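Local coordinates for hemolysin activator protein CdiB (Acinetobacter baumannii ACICU, PDB 6WIL) that probably acts as the outer-membrane two-partner secretion transporter that exports a contact-dependent growth inhibition toxin to the cell surface, at residues K19-Q24 with S270-Y275. Sequence-based numbering, arbitrary orientation.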
ATOM      1  N   LYS A  19      -7.492   1.185  11.690  1.00 56.48           N
ATOM      2  CA  LYS A  19      -6.545   0.561  10.774  1.00 55.18           C
ATOM      3  C   LYS A  19      -7.200   0.246   9.436  1.00 44.72           C
ATOM      4  O   LYS A  19      -6.586   0.438   8.380  1.00 43.91           O
ATOM      5  CB  LYS A  19      -5.953  -0.703  11.402  1.00 37.89           C
ATOM      6  CG  LYS A  19      -4.837  -0.426  12.407  1.00 61.29           C
ATOM      7  CD  LYS A  19      -3.564  -1.161  12.010  1.00 69.58           C
ATOM      8  CE  LYS A  19      -2.358  -0.747  12.838  1.00 65.25           C
ATOM      9  NZ  LYS A  19      -2.415  -1.243  14.241  1.00 79.65           N
ATOM     10  N   GLU A  20      -8.450  -0.225   9.456  1.00 47.94           N
ATOM     11  CA  GLU A  20      -9.153  -0.490   8.206  1.00 55.80           C
ATOM     12  C   GLU A  20      -9.363   0.795   7.413  1.00 55.75           C
ATOM     13  O   GLU A  20      -9.234   0.802   6.183  1.00 49.94           O
ATOM     14  CB  GLU A  20     -10.486  -1.179   8.493  1.00 59.12           C
ATOM     15  CG  GLU A  20     -11.189  -1.720   7.258  1.00 82.22           C
ATOM     16  CD  GLU A  20     -12.126  -2.870   7.581  1.00 97.91           C
ATOM     17  OE1 GLU A  20     -13.359  -2.660   7.583  1.00 97.73           O
ATOM     18  OE2 GLU A  20     -11.625  -3.985   7.846  1.00 82.22           O
ATOM     19  N   LEU A  21      -9.662   1.898   8.105  1.00 54.12           N
ATOM     20  CA  LEU A  21      -9.869   3.176   7.428  1.00 51.15           C
ATOM     21  C   LEU A  21      -8.585   3.679   6.779  1.00 45.31           C
ATOM     22  O   LEU A  21      -8.611   4.174   5.647  1.00 42.51           O
ATOM     23  CB  LEU A  21     -10.413   4.210   8.416  1.00 41.86           C
ATOM     24  CG  LEU A  21     -10.394   5.679   7.976  1.00 44.62           C
ATOM     25  CD1 LEU A  21     -11.271   5.903   6.757  1.00 38.54           C
ATOM     26  CD2 LEU A  21     -10.819   6.593   9.120  1.00 54.82           C
ATOM     27  N   ASN A  22      -7.455   3.570   7.482  1.00 43.42           N
ATOM     28  CA  ASN A  22      -6.185   4.012   6.913  1.00 42.49           C
ATOM     29  C   ASN A  22      -5.796   3.173   5.705  1.00 50.89           C
ATOM     30  O   ASN A  22      -5.229   3.693   4.737  1.00 46.09           O
ATOM     31  CB  ASN A  22      -5.083   3.960   7.971  1.00 50.06           C
ATOM     32  CG  ASN A  22      -4.832   5.304   8.617  1.00 60.04           C
ATOM     33  OD1 ASN A  22      -4.987   6.349   7.983  1.00 76.59           O
ATOM     34  ND2 ASN A  22      -4.438   5.286   9.884  1.00 55.10           N
ATOM     35  N   GLN A  23      -6.087   1.872   5.744  1.00 47.05           N
ATOM     36  CA  GLN A  23      -5.787   1.019   4.601  1.00 50.46           C
ATOM     37  C   GLN A  23      -6.628   1.408   3.392  1.00 40.22           C
ATOM     38  O   GLN A  23      -6.135   1.415   2.259  1.00 45.02           O
ATOM     39  CB  GLN A  23      -6.016  -0.448   4.967  1.00 45.34           C
ATOM     40  CG  GLN A  23      -5.424  -1.425   3.967  1.00 48.72           C
ATOM     41  CD  GLN A  23      -3.911  -1.320   3.886  1.00 65.76           C
ATOM     42  OE1 GLN A  23      -3.371  -0.697   2.974  1.00 57.47           O
ATOM     43  NE2 GLN A  23      -3.221  -1.929   4.848  1.00 66.59           N
ATOM     44  N   GLN A  24      -7.902   1.742   3.616  1.00 51.27           N
ATOM     45  CA  GLN A  24      -8.774   2.125   2.510  1.00 39.75           C
ATOM     46  C   GLN A  24      -8.346   3.446   1.888  1.00 43.88           C
ATOM     47  O   GLN A  24      -8.486   3.629   0.673  1.00 48.48           O
ATOM     48  CB  GLN A  24     -10.223   2.208   2.988  1.00 60.57           C
ATOM     49  CG  GLN A  24     -10.819   0.868   3.383  1.00 73.01           C
ATOM     50  CD  GLN A  24     -12.168   1.004   4.064  1.00 73.77           C
ATOM     51  OE1 GLN A  24     -12.689   2.108   4.223  1.00 77.58           O
ATOM     52  NE2 GLN A  24     -12.739  -0.124   4.474  1.00 89.34           N
ATOM     53  N   SER A 270     -16.093   9.603  16.943  1.00 43.93           N
ATOM     54  CA  SER A 270     -14.710   9.545  16.483  1.00 44.84           C
ATOM     55  C   SER A 270     -14.474  10.551  15.365  1.00 45.19           C
ATOM     56  O   SER A 270     -15.231  10.588  14.390  1.00 41.53           O
ATOM     57  CB  SER A 270     -14.358   8.131  16.000  1.00 49.40           C
ATOM     58  OG  SER A 270     -13.071   8.095  15.410  1.00 59.77           O
ATOM     59  N   TYR A 271     -13.415  11.348  15.505  1.00 48.06           N
ATOM     60  CA  TYR A 271     -12.988  12.319  14.504  1.00 48.60           C
ATOM     61  C   TYR A 271     -11.605  11.928  14.000  1.00 47.59           C
ATOM     62  O   TYR A 271     -10.711  11.642  14.802  1.00 41.79           O
ATOM     63  CB  TYR A 271     -12.967  13.736  15.096  1.00 46.88           C
ATOM     64  CG  TYR A 271     -12.472  14.825  14.163  1.00 74.40           C
ATOM     65  CD1 TYR A 271     -11.110  15.023  13.945  1.00 87.24           C
ATOM     66  CD2 TYR A 271     -13.364  15.676  13.522  1.00 92.95           C
ATOM     67  CE1 TYR A 271     -10.655  16.018  13.100  1.00 85.15           C
ATOM     68  CE2 TYR A 271     -12.915  16.680  12.678  1.00 91.53           C
ATOM     69  CZ  TYR A 271     -11.563  16.845  12.471  1.00 91.56           C
ATOM     70  OH  TYR A 271     -11.114  17.838  11.633  1.00114.96           O
ATOM     71  N   PHE A 272     -11.426  11.935  12.678  1.00 47.53           N
ATOM     72  CA  PHE A 272     -10.177  11.515  12.049  1.00 41.51           C
ATOM     73  C   PHE A 272      -9.836  12.446  10.896  1.00 52.36           C
ATOM     74  O   PHE A 272     -10.682  12.717  10.039  1.00 42.29           O
ATOM     75  CB  PHE A 272     -10.277  10.071  11.542  1.00 40.27           C
ATOM     76  CG  PHE A 272      -9.054   9.593  10.808  1.00 47.92           C
ATOM     77  CD1 PHE A 272      -7.965   9.091  11.502  1.00 51.03           C
ATOM     78  CD2 PHE A 272      -9.000   9.631   9.422  1.00 59.89           C
ATOM     79  CE1 PHE A 272      -6.841   8.642  10.828  1.00 48.27           C
ATOM     80  CE2 PHE A 272      -7.880   9.184   8.744  1.00 46.61           C
ATOM     81  CZ  PHE A 272      -6.799   8.688   9.448  1.00 47.96           C
ATOM     82  N   ILE A 273      -8.594  12.922  10.869  1.00 36.16           N
ATOM     83  CA  ILE A 273      -8.104  13.789   9.806  1.00 49.82           C
ATOM     84  C   ILE A 273      -6.774  13.242   9.308  1.00 40.92           C
ATOM     85  O   ILE A 273      -5.913  12.859  10.106  1.00 38.25           O
ATOM     86  CB  ILE A 273      -7.955  15.249  10.282  1.00 40.69           C
ATOM     87  CG1 ILE A 273      -7.153  16.070   9.270  1.00 50.54           C
ATOM     88  CG2 ILE A 273      -7.308  15.300  11.650  1.00 45.88           C
ATOM     89  CD1 ILE A 273      -7.038  17.531   9.628  1.00 56.35           C
ATOM     90  N   SER A 274      -6.610  13.198   7.990  1.00 43.26           N
ATOM     91  CA  SER A 274      -5.394  12.688   7.374  1.00 31.59           C
ATOM     92  C   SER A 274      -4.964  13.632   6.264  1.00 39.60           C
ATOM     93  O   SER A 274      -5.791  14.059   5.451  1.00 36.12           O
ATOM     94  CB  SER A 274      -5.607  11.276   6.822  1.00 31.00           C
ATOM     95  OG  SER A 274      -4.368  10.659   6.524  1.00 58.79           O
ATOM     96  N   TYR A 275      -3.677  13.965   6.241  1.00 37.97           N
ATOM     97  CA  TYR A 275      -3.092  14.775   5.183  1.00 44.92           C
ATOM     98  C   TYR A 275      -1.881  14.049   4.615  1.00 41.40           C
ATOM     99  O   TYR A 275      -1.083  13.476   5.362  1.00 33.55           O
ATOM    100  CB  TYR A 275      -2.691  16.153   5.702  1.00 32.08           C
ATOM    101  CG  TYR A 275      -2.218  17.110   4.634  1.00 35.91           C
ATOM    102  CD1 TYR A 275      -3.081  17.551   3.636  1.00 32.81           C
ATOM    103  CD2 TYR A 275      -0.918  17.595   4.637  1.00 39.28           C
ATOM    104  CE1 TYR A 275      -2.657  18.438   2.666  1.00 37.42           C
ATOM    105  CE2 TYR A 275      -0.485  18.485   3.670  1.00 44.39           C
ATOM    106  CZ  TYR A 275      -1.358  18.900   2.686  1.00 49.86           C
ATOM    107  OH  TYR A 275      -0.924  19.781   1.721  1.00 52.28           O
TER
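L21 and N22, on one side of a helix turn, meet the ring of F272, which projects from a barrel strand into the lumen. The apolar part is carried by L21 and F272. Methyl CD2 of L21 lies over one face of the ring in a CH-pi contact, 4.0 Å from the centroid and 28° off the ring normal. Its nearest ring atom is CD2 of F272, 3.6 Å from L21 CD2. The leucine comes from the helix and the phenylalanine from the strand, and they overlap alongside each other. F272 has CG anti to the backbone N (chi1 177°), which carries the ring away from its strand and up to the helix.

The polar group at the ring is the amide of N22. Its OD1 comes within 3.3 Å of F272 CZ, at the outer end of the ring. The approach is oblique, and the amide and ring planes are 71° apart. This is van der Waals contact, and no hydrogen bond joins the two segments. The buried surface is small, 151 Å² in total, and F272 supplies the largest share. The backbones stay well apart, with L21 CA and F272 CA 9.5 Å from each other.

The helix is 8-27, which plugs the barrel lumen, as in the related transporter FhaC. L18 and L25 of the same helix also touch F272, so the ring meets a row of helix side chains. S270 OG hydrogen-bonds with Q14, nearer the start of the helix, and with N289 on strand 282-295. Strand 266-279 is one of the 16 antiparallel strands of the barrel. It lies between 251-261, where F272 pairs through its backbone with N255, and 282-295, whose S287 and N289 touch the F272 side chain.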